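Tle cognate immunity protein 4 C-terminal domain-containing protein (Pseudomonas aeruginosa PAO1, PDB 4R1D) probably serves as the immunity protein for the type VI secretion lipase effector Tle4, binding it so that the producing cell is spared its activity. Local coordinates at residues 8-13 / 296-301; 157-162 / 250-255; 161-166 / 181-186; 217-222 / 290-295; 241-246 / 257-262. All blocks are in the same frame, centred on the assembly; numbering follows the deposited sequence. Where two conformers were deposited one is given.

Contact 1: residues 8-13 / 296-301; sequences THCFGR and RVRPTS
Two donors grip the carbonyl oxygen of Arg13. Arg298 N meets Arg13 O at 2.8 Å, in the carbonyl plane and almost straight, with an N-H...O angle of 173°; a water adds a second bond and turns its other hydrogen to Arg298 O. The setting is a small antiparallel sheet in which strand 14-18 lies between strands 7-11 and 296-297. Residues 12-13 turn the chain from the first strand into the second, and the C-terminal tail crosses this turn just after its own short strand. The case illustrates a link between residues far apart in sequence: Arg298 of the tail meets Arg13 O directly and Gly12 O through a water. The side chain of Arg298 makes the water-mediated link. It leaves with CG anti to the backbone N and bends further out, where chi3 of 81° turns NE aside. One in-plane edge of the guanidinium then faces the turn: a water accepts from Arg298 NH1 at 2.7 Å and donates to Gly12 O at 2.8 Å. NE binds the carbonyl of Pro142, and NH2 those of Glu144 and Gly146. The guanidinium of Arg13 lies near this like charge, and its salt bridge to Glu162 probably eases the repulsion. Cys10 SG lies 4.2 Å from CD, in the aliphatic part of the Arg298 side chain. Farther along, Thr8 OG1 and Arg296 NH1 share the carboxylate oxygen Asp17 OD1, and NH1 also reaches Ser294 O. The two side chains cross at about a right angle, Thr8 CG2 resting 3.7 Å from Arg296 NH2.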
# COMPACT_ATOMS: atom_id res chain seq x y z
N THR B 8 19.30 -28.97 -4.76
CA THR B 8 20.10 -27.75 -4.82
C THR B 8 19.57 -26.84 -5.93
O THR B 8 19.52 -27.24 -7.09
CB THR B 8 21.59 -28.07 -5.07
OG1 THR B 8 22.11 -28.83 -3.96
CG2 THR B 8 22.40 -26.80 -5.26
N HIS B 9 19.16 -25.63 -5.55
CA HIS B 9 18.54 -24.69 -6.47
C HIS B 9 19.48 -23.52 -6.73
O HIS B 9 20.21 -23.09 -5.85
CB HIS B 9 17.24 -24.13 -5.87
CG HIS B 9 16.17 -25.16 -5.67
ND1 HIS B 9 15.22 -25.44 -6.63
CD2 HIS B 9 15.88 -25.95 -4.61
CE1 HIS B 9 14.41 -26.38 -6.18
NE2 HIS B 9 14.78 -26.70 -4.95
N CYS B 10 19.45 -23.00 -7.96
CA CYS B 10 20.18 -21.79 -8.30
C CYS B 10 19.22 -20.61 -8.27
O CYS B 10 18.20 -20.63 -8.95
CB CYS B 10 20.73 -21.86 -9.71
SG CYS B 10 21.87 -23.20 -10.03
N PHE B 11 19.56 -19.59 -7.48
CA PHE B 11 18.81 -18.34 -7.48
C PHE B 11 19.83 -17.20 -7.60
O PHE B 11 20.70 -17.05 -6.74
CB PHE B 11 17.98 -18.19 -6.20
CG PHE B 11 16.95 -19.27 -6.00
CD1 PHE B 11 15.95 -19.49 -6.95
CD2 PHE B 11 16.96 -20.04 -4.85
CE1 PHE B 11 15.00 -20.49 -6.75
CE2 PHE B 11 16.01 -21.04 -4.65
CZ PHE B 11 15.03 -21.26 -5.60
N GLY B 12 19.75 -16.43 -8.67
CA GLY B 12 20.69 -15.33 -8.85
C GLY B 12 22.11 -15.86 -8.85
O GLY B 12 22.43 -16.77 -9.63
N ARG B 13 22.97 -15.33 -7.98
CA ARG B 13 24.37 -15.76 -7.92
C ARG B 13 24.57 -16.90 -6.94
O ARG B 13 25.69 -17.37 -6.76
CB ARG B 13 25.28 -14.59 -7.49
CG ARG B 13 25.14 -13.33 -8.34
CD ARG B 13 25.90 -13.39 -9.66
NE ARG B 13 25.49 -12.34 -10.59
CZ ARG B 13 26.06 -12.10 -11.77
NH1 ARG B 13 27.11 -12.83 -12.16
NH2 ARG B 13 25.61 -11.14 -12.56
N ARG B 296 25.15 -20.72 -0.34
CA ARG B 296 26.49 -20.38 -0.80
C ARG B 296 26.48 -19.76 -2.20
O ARG B 296 25.58 -20.02 -3.00
CB ARG B 296 27.43 -21.60 -0.75
CG ARG B 296 27.22 -22.66 -1.83
CD ARG B 296 26.06 -23.56 -1.51
NE ARG B 296 26.11 -24.81 -2.29
CZ ARG B 296 25.18 -25.76 -2.24
NH1 ARG B 296 24.12 -25.63 -1.47
NH2 ARG B 296 25.32 -26.87 -2.98
N VAL B 297 27.47 -18.93 -2.48
CA VAL B 297 27.67 -18.39 -3.81
C VAL B 297 27.91 -19.55 -4.75
O VAL B 297 28.62 -20.50 -4.41
CB VAL B 297 28.90 -17.47 -3.85
CG1 VAL B 297 29.15 -16.99 -5.27
CG2 VAL B 297 28.72 -16.30 -2.92
N ARG B 298 27.31 -19.49 -5.93
CA ARG B 298 27.50 -20.56 -6.90
C ARG B 298 28.96 -20.54 -7.36
O ARG B 298 29.43 -19.52 -7.85
CB ARG B 298 26.58 -20.35 -8.11
CG ARG B 298 26.61 -21.52 -9.10
CD ARG B 298 25.66 -21.32 -10.27
NE ARG B 298 26.22 -20.45 -11.31
CZ ARG B 298 25.88 -19.18 -11.49
NH1 ARG B 298 24.96 -18.61 -10.70
NH2 ARG B 298 26.45 -18.48 -12.46
N PRO B 299 29.67 -21.67 -7.19
CA PRO B 299 31.05 -21.71 -7.70
C PRO B 299 31.06 -21.55 -9.21
O PRO B 299 30.27 -22.21 -9.89
CB PRO B 299 31.51 -23.13 -7.34
CG PRO B 299 30.61 -23.56 -6.22
CD PRO B 299 29.28 -22.92 -6.52
N THR B 300 31.93 -20.69 -9.73
CA THR B 300 32.01 -20.49 -11.17
C THR B 300 33.47 -20.44 -11.61
O THR B 300 34.38 -20.43 -10.79
CB THR B 300 31.32 -19.18 -11.62
OG1 THR B 300 31.97 -18.05 -11.03
CG2 THR B 300 29.84 -19.18 -11.23
N SER B 301 33.67 -20.40 -12.92
CA SER B 301 35.02 -20.32 -13.48
C SER B 301 35.50 -18.88 -13.54
O SER B 301 36.64 -18.61 -13.93
CB SER B 301 35.04 -20.93 -14.88
OG SER B 301 33.99 -20.41 -15.66
O HOH W 1 23.02 -19.40 -8.96
O HOH W 2 27.76 -16.87 -8.86

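Contact 2: residues 157-162 / 250-255; sequences DSFQVE and ESLTEP
The Phe159 ring carries Glu250 on one face, where Glu250 CB stands 4.3 Å above the plane, displaced toward the rim, while Leu252 CD2 and Ser251 N approach obliquely. Phe159 CG is anti to the backbone N (chi1 -179°), and from there the ring comes to Glu250. The closest touch is to the backbone, Phe159 CE1 to Glu250 CA at 3.4 Å. The second flat group, the Glu162 carboxylate, is held at both oxygens: Gln160 NE2 donates to Glu162 OE1 at 2.9 Å, nearly straight (172°) and in its own amide plane, and a water donates to Glu162 OE2 at 2.7 Å and also to Leu252 O. Arg13 forms a salt bridge to the same OE2, consistent with a charged carboxylate. Leu252 fills the space between ring and carboxylate, and the two loops make no direct hydrogen bond to each other. One branch, Leu252 CD2, sits 3.8 Å from Phe159 CD1 and 3.6 Å from Glu162 OE2, and the Leu252 and Glu162 side chains cross at about a right angle; the other, Leu252 CD1, presses on Asp157 O at 3.3 Å. An ST motif spans Ser251 to Glu254, around Leu252, with Ser251 OG accepting from Glu254 N and donating to Glu254 OE1. Phe159 and Glu250 also pack against Asp391 and Lys392 of the partner chain. Residues 157-162 link strand 152-155 to strand 162-169, and residues 250-255 form part of the connection from strand 236-245 to strand 256-263.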
# COMPACT_ATOMS: atom_id res chain seq x y z
N ASP B 157 29.99 -11.24 -15.35
CA ASP B 157 30.25 -10.87 -13.96
C ASP B 157 30.51 -9.38 -13.85
O ASP B 157 31.16 -8.92 -12.91
CB ASP B 157 31.41 -11.68 -13.39
CG ASP B 157 32.65 -11.60 -14.26
OD1 ASP B 157 32.73 -10.69 -15.11
OD2 ASP B 157 33.55 -12.45 -14.08
N SER B 158 30.00 -8.63 -14.82
CA SER B 158 30.06 -7.18 -14.76
C SER B 158 28.95 -6.71 -13.85
O SER B 158 27.83 -7.24 -13.89
CB SER B 158 29.88 -6.58 -16.15
OG SER B 158 30.90 -7.04 -17.03
N PHE B 159 29.23 -5.71 -13.02
CA PHE B 159 28.23 -5.26 -12.07
C PHE B 159 26.95 -4.77 -12.75
O PHE B 159 27.00 -4.07 -13.76
CB PHE B 159 28.77 -4.16 -11.16
CG PHE B 159 27.76 -3.70 -10.16
CD1 PHE B 159 27.51 -4.44 -9.03
CD2 PHE B 159 27.01 -2.55 -10.39
CE1 PHE B 159 26.55 -4.05 -8.11
CE2 PHE B 159 26.05 -2.15 -9.49
CZ PHE B 159 25.82 -2.90 -8.34
N GLN B 160 25.81 -5.15 -12.19
CA GLN B 160 24.51 -4.60 -12.57
C GLN B 160 23.64 -4.68 -11.33
O GLN B 160 23.90 -5.50 -10.45
CB GLN B 160 23.89 -5.43 -13.69
CG GLN B 160 23.81 -6.90 -13.35
CD GLN B 160 23.25 -7.75 -14.47
OE1 GLN B 160 23.18 -7.32 -15.62
NE2 GLN B 160 22.84 -8.97 -14.14
N VAL B 161 22.62 -3.83 -11.23
CA VAL B 161 21.68 -3.95 -10.12
C VAL B 161 20.80 -5.18 -10.37
O VAL B 161 20.14 -5.28 -11.41
CB VAL B 161 20.79 -2.72 -9.96
CG1 VAL B 161 19.66 -2.99 -8.98
CG2 VAL B 161 21.61 -1.50 -9.52
N GLU B 162 20.80 -6.11 -9.42
CA GLU B 162 20.13 -7.39 -9.59
C GLU B 162 19.62 -7.88 -8.24
O GLU B 162 20.23 -7.61 -7.20
CB GLU B 162 21.07 -8.43 -10.24
CG GLU B 162 22.33 -8.71 -9.45
CD GLU B 162 23.26 -9.71 -10.14
OE1 GLU B 162 23.28 -9.73 -11.39
OE2 GLU B 162 23.95 -10.46 -9.43
N GLU B 250 28.39 -2.33 -4.68
CA GLU B 250 28.86 -2.75 -6.00
C GLU B 250 29.51 -4.13 -6.00
O GLU B 250 30.59 -4.32 -6.55
CB GLU B 250 29.83 -1.71 -6.58
CG GLU B 250 29.19 -0.36 -6.84
CD GLU B 250 30.10 0.58 -7.61
OE1 GLU B 250 31.33 0.34 -7.64
OE2 GLU B 250 29.59 1.56 -8.20
N SER B 251 28.84 -5.09 -5.38
CA SER B 251 29.36 -6.45 -5.33
C SER B 251 28.29 -7.48 -5.70
O SER B 251 27.25 -7.56 -5.05
CB SER B 251 29.91 -6.75 -3.93
OG SER B 251 30.29 -8.11 -3.83
N LEU B 252 28.56 -8.26 -6.74
CA LEU B 252 27.59 -9.25 -7.22
C LEU B 252 27.52 -10.44 -6.27
O LEU B 252 26.45 -11.04 -6.10
CB LEU B 252 27.95 -9.74 -8.63
CG LEU B 252 27.95 -8.70 -9.75
CD1 LEU B 252 28.38 -9.29 -11.08
CD2 LEU B 252 26.58 -8.05 -9.86
N THR B 253 28.65 -10.78 -5.65
CA THR B 253 28.73 -11.99 -4.84
C THR B 253 28.69 -11.72 -3.35
O THR B 253 28.64 -12.64 -2.54
CB THR B 253 30.00 -12.83 -5.18
OG1 THR B 253 31.18 -12.06 -4.92
CG2 THR B 253 29.97 -13.24 -6.65
N GLU B 254 28.71 -10.44 -2.98
CA GLU B 254 28.53 -10.06 -1.60
C GLU B 254 27.40 -9.06 -1.48
O GLU B 254 27.58 -8.00 -0.88
CB GLU B 254 29.82 -9.45 -1.05
CG GLU B 254 31.07 -10.20 -1.48
CD GLU B 254 32.33 -9.38 -1.27
OE1 GLU B 254 32.73 -8.65 -2.21
OE2 GLU B 254 32.91 -9.46 -0.17
N PRO B 255 26.24 -9.38 -2.06
CA PRO B 255 25.13 -8.43 -1.97
C PRO B 255 24.49 -8.53 -0.59
O PRO B 255 24.90 -9.36 0.22
CB PRO B 255 24.15 -8.93 -3.03
CG PRO B 255 24.35 -10.41 -3.02
CD PRO B 255 25.84 -10.61 -2.76
O HOH W 3 23.75 -10.68 -6.76

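Contact 3: residues 161-166 / 181-186; sequences VERFGV and RSSTGA
Phe164 lies tight against Ser182: the ring covers the backbone, with Ser182 N 3.8 Å above its plane and over its centre, while Ser182 OG comes to 3.1 Å from Phe164 CE2. A chi1 of 69° puts CG between the backbone N and the carbonyl carbon, and the end of the side chain comes nearer the other strand. Phe180 meets the ring edge-to-face and Phe11 also packs on it. Below the ring the backbones pair antiparallel, Phe164 N to Ser182 O at 3.0 Å and Ser182 N to Phe164 O at 3.2 Å, as parts of the hairpin of strands 162-169 and 176-183. The backbone pairing goes on to Thr184 N and Glu162 O at 3.2 Å; only the side-chain bond, Glu162 N to Thr184 OG1 at 3.4 Å, is weak. Here a water enters, joining Ser182 OG to Glu162 O. The opposite face, with Arg163, Ser183 and Arg181, also takes water between the strands: a second one lies in plane at the edge of both guanidiniums and donates to Phe164 O. Their NH1 atoms stay 5.3 Å apart, and Arg181 NH1 lies 3.6 Å from Gly165 CA. The partner chain covers this face, its Asp67, Gln110 and Glu104 binding Arg181, Arg163 and Ser183.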
# COMPACT_ATOMS: atom_id res chain seq x y z
N VAL B 161 22.62 -3.83 -11.23
CA VAL B 161 21.68 -3.95 -10.12
C VAL B 161 20.80 -5.18 -10.37
O VAL B 161 20.14 -5.28 -11.41
CB VAL B 161 20.79 -2.72 -9.96
CG1 VAL B 161 19.66 -2.99 -8.98
CG2 VAL B 161 21.61 -1.50 -9.52
N GLU B 162 20.80 -6.11 -9.42
CA GLU B 162 20.13 -7.39 -9.59
C GLU B 162 19.62 -7.88 -8.24
O GLU B 162 20.23 -7.61 -7.20
CB GLU B 162 21.07 -8.43 -10.24
CG GLU B 162 22.33 -8.71 -9.45
CD GLU B 162 23.26 -9.71 -10.14
OE1 GLU B 162 23.28 -9.73 -11.39
OE2 GLU B 162 23.95 -10.46 -9.43
N ARG B 163 18.50 -8.58 -8.25
CA ARG B 163 17.84 -8.96 -7.02
C ARG B 163 16.96 -10.16 -7.29
O ARG B 163 16.44 -10.31 -8.40
CB ARG B 163 16.99 -7.78 -6.50
CG ARG B 163 15.99 -8.13 -5.39
CD ARG B 163 15.46 -6.88 -4.69
NE ARG B 163 14.65 -6.01 -5.56
CZ ARG B 163 13.33 -6.11 -5.69
NH1 ARG B 163 12.66 -7.06 -5.04
NH2 ARG B 163 12.68 -5.27 -6.48
N PHE B 164 16.81 -11.01 -6.29
CA PHE B 164 15.78 -12.04 -6.34
C PHE B 164 15.05 -12.15 -5.01
O PHE B 164 15.52 -11.68 -3.97
CB PHE B 164 16.35 -13.41 -6.76
CG PHE B 164 17.26 -14.05 -5.73
CD1 PHE B 164 16.75 -14.71 -4.62
CD2 PHE B 164 18.64 -14.02 -5.90
CE1 PHE B 164 17.60 -15.30 -3.68
CE2 PHE B 164 19.49 -14.62 -4.98
CZ PHE B 164 18.98 -15.27 -3.88
N GLY B 165 13.88 -12.77 -5.05
CA GLY B 165 13.19 -13.14 -3.84
C GLY B 165 12.51 -14.46 -4.11
O GLY B 165 11.86 -14.62 -5.15
N VAL B 166 12.66 -15.39 -3.18
CA VAL B 166 12.12 -16.73 -3.31
C VAL B 166 11.34 -17.03 -2.06
O VAL B 166 11.80 -16.75 -0.96
CB VAL B 166 13.25 -17.78 -3.48
CG1 VAL B 166 12.64 -19.17 -3.61
CG2 VAL B 166 14.11 -17.45 -4.68
N ARG B 181 16.29 -13.86 -0.12
CA ARG B 181 16.41 -12.70 -1.02
C ARG B 181 17.85 -12.25 -1.12
O ARG B 181 18.60 -12.36 -0.14
CB ARG B 181 15.59 -11.52 -0.46
CG ARG B 181 14.12 -11.79 -0.27
CD ARG B 181 13.33 -10.58 0.21
NE ARG B 181 11.97 -11.04 0.49
CZ ARG B 181 11.05 -11.23 -0.44
NH1 ARG B 181 11.32 -10.93 -1.71
NH2 ARG B 181 9.86 -11.71 -0.11
N SER B 182 18.23 -11.72 -2.28
CA SER B 182 19.50 -11.01 -2.42
C SER B 182 19.25 -9.73 -3.18
O SER B 182 18.39 -9.68 -4.08
CB SER B 182 20.57 -11.87 -3.14
OG SER B 182 20.50 -11.71 -4.55
N SER B 183 20.00 -8.69 -2.83
CA SER B 183 19.84 -7.40 -3.46
C SER B 183 21.19 -6.71 -3.46
O SER B 183 21.86 -6.63 -2.43
CB SER B 183 18.83 -6.58 -2.64
OG SER B 183 18.75 -5.25 -3.15
N THR B 184 21.62 -6.22 -4.62
CA THR B 184 22.91 -5.52 -4.69
C THR B 184 22.87 -4.27 -3.80
O THR B 184 21.82 -3.64 -3.65
CB THR B 184 23.28 -5.10 -6.14
OG1 THR B 184 22.15 -4.52 -6.79
CG2 THR B 184 23.79 -6.30 -6.97
N GLY B 185 24.01 -3.92 -3.22
CA GLY B 185 24.11 -2.76 -2.36
C GLY B 185 24.01 -3.12 -0.89
O GLY B 185 23.24 -3.99 -0.48
N ALA B 186 24.80 -2.43 -0.07
CA ALA B 186 24.78 -2.67 1.37
C ALA B 186 23.49 -2.13 1.95
O ALA B 186 23.07 -1.03 1.62
CB ALA B 186 25.97 -2.02 2.04
O HOH W 4 21.58 -9.50 -5.62
O HOH W 5 13.62 -9.43 -3.08

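Contact 4: residues 217-222 / 290-295; sequences HPVGSL and TIVDSI
His217 donates to Asp293 through a short, nearly straight hydrogen bond, NE2 to OD1 at 2.7 Å with an N-H...O angle of 171°. The oxygen lies in the ring plane and is met on its syn side, 32° out of the carboxylate plane, the ring and carboxylate planes being turned 60° apart. His217 CG is anti to the backbone N (chi1 -173°), which starts the ring toward Asp293. Over one face of the same ring stands Val292 CG1, 4.1 Å from the centroid, a CH-pi contact shifted toward the rim. Val219 fits in beside it: its CG2 touches Val292 CG1 at 3.8 Å, and its CG1 presses on Ile295 O at 3.1 Å. The Leu222 and Ile295 side chains cross at about a right angle, CD1 of Leu222 3.8 Å from CG2 of Ile295. The second shell fixes these groups. Glu226 binds ND1 of His217, and two carboxylates on one ring would favour the imidazolium form. A type II' turn from Val219 to Leu222, with Gly220 at its positive-phi corner, sets the two apolar side chains. A type I turn from Val292 to Ile295 shapes the other side, and Ser294 N and OG both bond to Ile291 O just before it. A water joins Val219 O to Ile295 O. The loop between strands 209-214 and 225-233 is thus fastened to the end of helix 281-292, beside Trp243 of strand 236-245, while Ile291 and Ile295 reach strand 14-18.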
# COMPACT_ATOMS: atom_id res chain seq x y z
N HIS B 217 25.88 -16.07 12.77
CA HIS B 217 25.60 -17.34 12.10
C HIS B 217 26.26 -17.29 10.73
O HIS B 217 25.60 -17.16 9.71
CB HIS B 217 24.10 -17.60 11.97
CG HIS B 217 23.77 -18.96 11.43
ND1 HIS B 217 22.57 -19.60 11.69
CD2 HIS B 217 24.49 -19.81 10.66
CE1 HIS B 217 22.57 -20.78 11.09
NE2 HIS B 217 23.72 -20.93 10.47
N PRO B 218 27.59 -17.35 10.73
CA PRO B 218 28.32 -17.39 9.47
C PRO B 218 27.97 -18.68 8.74
O PRO B 218 27.66 -19.68 9.40
CB PRO B 218 29.79 -17.42 9.92
CG PRO B 218 29.76 -18.02 11.29
CD PRO B 218 28.46 -17.55 11.90
N VAL B 219 27.96 -18.62 7.41
CA VAL B 219 27.76 -19.79 6.56
C VAL B 219 28.88 -19.71 5.55
O VAL B 219 28.85 -18.89 4.61
CB VAL B 219 26.40 -19.76 5.83
CG1 VAL B 219 26.26 -20.97 4.90
CG2 VAL B 219 25.26 -19.71 6.84
N GLY B 220 29.91 -20.52 5.76
CA GLY B 220 31.11 -20.39 4.97
C GLY B 220 31.63 -18.97 5.13
O GLY B 220 31.69 -18.45 6.24
N SER B 221 31.97 -18.33 4.02
CA SER B 221 32.53 -16.99 4.11
C SER B 221 31.46 -15.89 4.15
O SER B 221 31.80 -14.71 4.08
CB SER B 221 33.51 -16.74 2.97
OG SER B 221 32.87 -16.86 1.73
N LEU B 222 30.19 -16.27 4.29
CA LEU B 222 29.10 -15.30 4.42
C LEU B 222 28.93 -14.91 5.89
O LEU B 222 28.53 -15.74 6.71
CB LEU B 222 27.78 -15.88 3.89
CG LEU B 222 27.72 -16.35 2.44
CD1 LEU B 222 26.39 -17.04 2.15
CD2 LEU B 222 27.95 -15.18 1.48
N THR B 290 19.38 -26.20 8.73
CA THR B 290 19.71 -27.03 7.58
C THR B 290 19.63 -26.22 6.28
O THR B 290 20.53 -26.27 5.44
CB THR B 290 18.83 -28.29 7.53
OG1 THR B 290 18.96 -29.00 8.77
CG2 THR B 290 19.23 -29.20 6.37
N ILE B 291 18.55 -25.45 6.13
CA ILE B 291 18.42 -24.59 4.96
C ILE B 291 19.47 -23.48 4.90
O ILE B 291 20.14 -23.29 3.89
CB ILE B 291 17.02 -23.96 4.86
CG1 ILE B 291 15.97 -25.03 4.58
CG2 ILE B 291 16.99 -22.93 3.75
CD1 ILE B 291 14.55 -24.50 4.59
N VAL B 292 19.60 -22.72 5.99
CA VAL B 292 20.51 -21.58 5.99
C VAL B 292 21.95 -22.02 5.78
O VAL B 292 22.69 -21.41 5.03
CB VAL B 292 20.36 -20.76 7.30
CG1 VAL B 292 21.52 -19.78 7.48
CG2 VAL B 292 19.00 -20.03 7.31
N ASP B 293 22.34 -23.12 6.41
CA ASP B 293 23.71 -23.60 6.27
C ASP B 293 24.03 -24.09 4.85
O ASP B 293 25.18 -24.34 4.54
CB ASP B 293 24.00 -24.68 7.31
CG ASP B 293 24.19 -24.13 8.70
OD1 ASP B 293 24.59 -22.95 8.85
OD2 ASP B 293 23.93 -24.88 9.67
N SER B 294 23.00 -24.22 4.01
CA SER B 294 23.20 -24.64 2.62
C SER B 294 23.40 -23.47 1.66
O SER B 294 23.64 -23.67 0.47
CB SER B 294 22.04 -25.53 2.15
OG SER B 294 20.93 -24.75 1.73
N ILE B 295 23.27 -22.24 2.16
CA ILE B 295 23.41 -21.06 1.31
C ILE B 295 24.86 -20.79 0.95
O ILE B 295 25.72 -20.64 1.83
CB ILE B 295 22.85 -19.80 2.01
CG1 ILE B 295 21.36 -20.01 2.36
CG2 ILE B 295 23.10 -18.55 1.16
CD1 ILE B 295 20.76 -18.88 3.21
O HOH W 6 27.30 -23.00 8.65
O HOH W 7 28.30 -20.07 2.02

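Contact 5: residues 241-246 / 257-262; sequences FMWEVQ and LTAGLA
Trp243 and Ala259 form the clearest bump and hollow here. The small methyl of Ala259 leaves a dip between the larger Leu257 and Leu261 on the same face, and the six-membered part of the indole comes to it, CE3 of Trp243 3.8 Å from Ala259 CB. A chi1 of -178° sets CG anti to the backbone N and starts the indole toward this dip. Leu257 closes one side: in one of its two modelled conformers CD2 abuts the indole edge in its plane, 3.6 Å from Trp243 CZ3, so this touch is less certain. At the other side Phe241 and Leu261 lie side by side, pointing the same way, with their CD2 atoms 3.8 Å apart. Val245 CB against Leu257 CB, at 4.0 Å, ends the row. The principle at work is complementary size across a hairpin: here the small Ala259 is paired with the large Trp243. The frame is regular, six backbone hydrogen bonds running from Phe241-Leu261 through Trp243-Ala259 to Val245-Leu257. Only the bond from Trp243 N to Ala259 O is markedly bent, at 131°. On the reverse face Glu244 runs beside Thr258, CG to CG2 at 3.8 Å, and its carboxylate forms a salt bridge to Arg194. That face also packs on the partner chain, with Met242 and Thr258 against its Trp96. The aromatic face lies under helix 281-292, through Leu285, Trp288 and Val292; strand 225-233 borders strand 236-245, and strand 176-183 borders strand 256-263.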
# COMPACT_ATOMS: atom_id res chain seq x y z
N PHE B 241 12.15 -16.22 12.38
CA PHE B 241 13.59 -16.46 12.31
C PHE B 241 14.14 -15.55 11.22
O PHE B 241 13.61 -15.52 10.11
CB PHE B 241 13.88 -17.92 11.93
CG PHE B 241 13.46 -18.92 12.96
CD1 PHE B 241 12.89 -18.52 14.17
CD2 PHE B 241 13.61 -20.28 12.71
CE1 PHE B 241 12.50 -19.45 15.11
CE2 PHE B 241 13.21 -21.22 13.65
CZ PHE B 241 12.66 -20.81 14.85
N MET B 242 15.18 -14.79 11.57
CA MET B 242 15.71 -13.74 10.69
C MET B 242 17.23 -13.88 10.55
O MET B 242 17.92 -14.05 11.55
CB MET B 242 15.38 -12.37 11.31
CG MET B 242 13.89 -12.17 11.51
SD MET B 242 13.48 -10.82 12.64
CE MET B 242 13.61 -11.65 14.23
N TRP B 243 17.75 -13.81 9.32
CA TRP B 243 19.18 -13.98 9.06
C TRP B 243 19.56 -12.99 7.97
O TRP B 243 18.84 -12.85 6.99
CB TRP B 243 19.42 -15.41 8.57
CG TRP B 243 20.87 -15.80 8.29
CD1 TRP B 243 21.75 -16.35 9.18
CD2 TRP B 243 21.55 -15.73 7.03
NE1 TRP B 243 22.95 -16.62 8.55
CE2 TRP B 243 22.86 -16.24 7.23
CE3 TRP B 243 21.20 -15.28 5.75
CZ2 TRP B 243 23.81 -16.31 6.21
CZ3 TRP B 243 22.15 -15.35 4.72
CH2 TRP B 243 23.44 -15.87 4.96
N GLU B 244 20.69 -12.32 8.14
CA GLU B 244 21.10 -11.33 7.17
C GLU B 244 22.61 -11.18 7.08
O GLU B 244 23.33 -11.29 8.08
CB GLU B 244 20.47 -9.97 7.52
CG GLU B 244 20.71 -8.90 6.46
CD GLU B 244 19.85 -7.67 6.68
OE1 GLU B 244 18.76 -7.81 7.27
OE2 GLU B 244 20.27 -6.56 6.26
N VAL B 245 23.05 -10.96 5.85
CA VAL B 245 24.39 -10.49 5.55
C VAL B 245 24.20 -9.08 5.02
O VAL B 245 23.52 -8.87 4.02
CB VAL B 245 25.04 -11.35 4.46
CG1 VAL B 245 26.33 -10.68 3.95
CG2 VAL B 245 25.30 -12.76 4.98
N GLN B 246 24.79 -8.10 5.70
CA GLN B 246 24.55 -6.69 5.35
C GLN B 246 24.80 -6.36 3.88
O GLN B 246 24.01 -5.65 3.25
CB GLN B 246 25.34 -5.75 6.27
CG GLN B 246 25.01 -4.26 6.06
CD GLN B 246 25.40 -3.40 7.25
OE1 GLN B 246 26.03 -3.88 8.20
NE2 GLN B 246 25.03 -2.13 7.21
N LEU B 257 21.96 -10.09 1.73
CA LEU B 257 21.31 -11.39 1.67
C LEU B 257 20.43 -11.58 2.89
O LEU B 257 20.84 -11.33 4.00
CB LEU B 257 22.37 -12.51 1.65
CG LEU B 257 22.05 -13.82 0.93
CD1 LEU B 257 22.00 -13.60 -0.56
CD2 LEU B 257 23.11 -14.87 1.27
N THR B 258 19.20 -12.02 2.67
CA THR B 258 18.36 -12.33 3.82
C THR B 258 17.76 -13.72 3.68
O THR B 258 17.53 -14.21 2.57
CB THR B 258 17.21 -11.29 4.02
OG1 THR B 258 16.36 -11.28 2.86
CG2 THR B 258 17.76 -9.88 4.27
N ALA B 259 17.55 -14.35 4.82
CA ALA B 259 16.80 -15.59 4.92
C ALA B 259 15.87 -15.43 6.11
O ALA B 259 16.26 -14.90 7.15
CB ALA B 259 17.75 -16.78 5.12
N GLY B 260 14.62 -15.87 5.95
CA GLY B 260 13.65 -15.72 7.03
C GLY B 260 12.69 -16.88 7.04
O GLY B 260 12.38 -17.43 5.99
N LEU B 261 12.25 -17.26 8.22
CA LEU B 261 11.24 -18.29 8.36
C LEU B 261 10.21 -17.80 9.34
O LEU B 261 10.54 -17.44 10.47
CB LEU B 261 11.88 -19.60 8.85
CG LEU B 261 10.92 -20.78 9.03
CD1 LEU B 261 10.52 -21.31 7.69
CD2 LEU B 261 11.61 -21.88 9.85
N ALA B 262 8.95 -17.78 8.91
CA ALA B 262 7.89 -17.29 9.78
C ALA B 262 6.75 -18.29 9.89
O ALA B 262 6.45 -19.02 8.93
CB ALA B 262 7.35 -15.99 9.27

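In the fold
Contact 1 joins the two ends of the modelled chain and spans all the others. Contacts 2 and 3 share Val161 and Glu162, their centres about 9 Å apart; Glu162 ties both to Arg13 of contact 1. After contact 3 the chain enters contact 4 at 217-222, runs through contact 5 and returns to contact 4 at 290-295. Strands 176-183 and 256-263 are neighbours, so the hairpins of contacts 3 and 5 continue one another, about 13 Å apart between centres. Contact 4 touches contact 5 through Trp243, their centres about 11 Å apart. The helix and tail contacts thus lie behind the strands, while the other face of contacts 3 and 5 meets the partner chain, consistent with effector recognition.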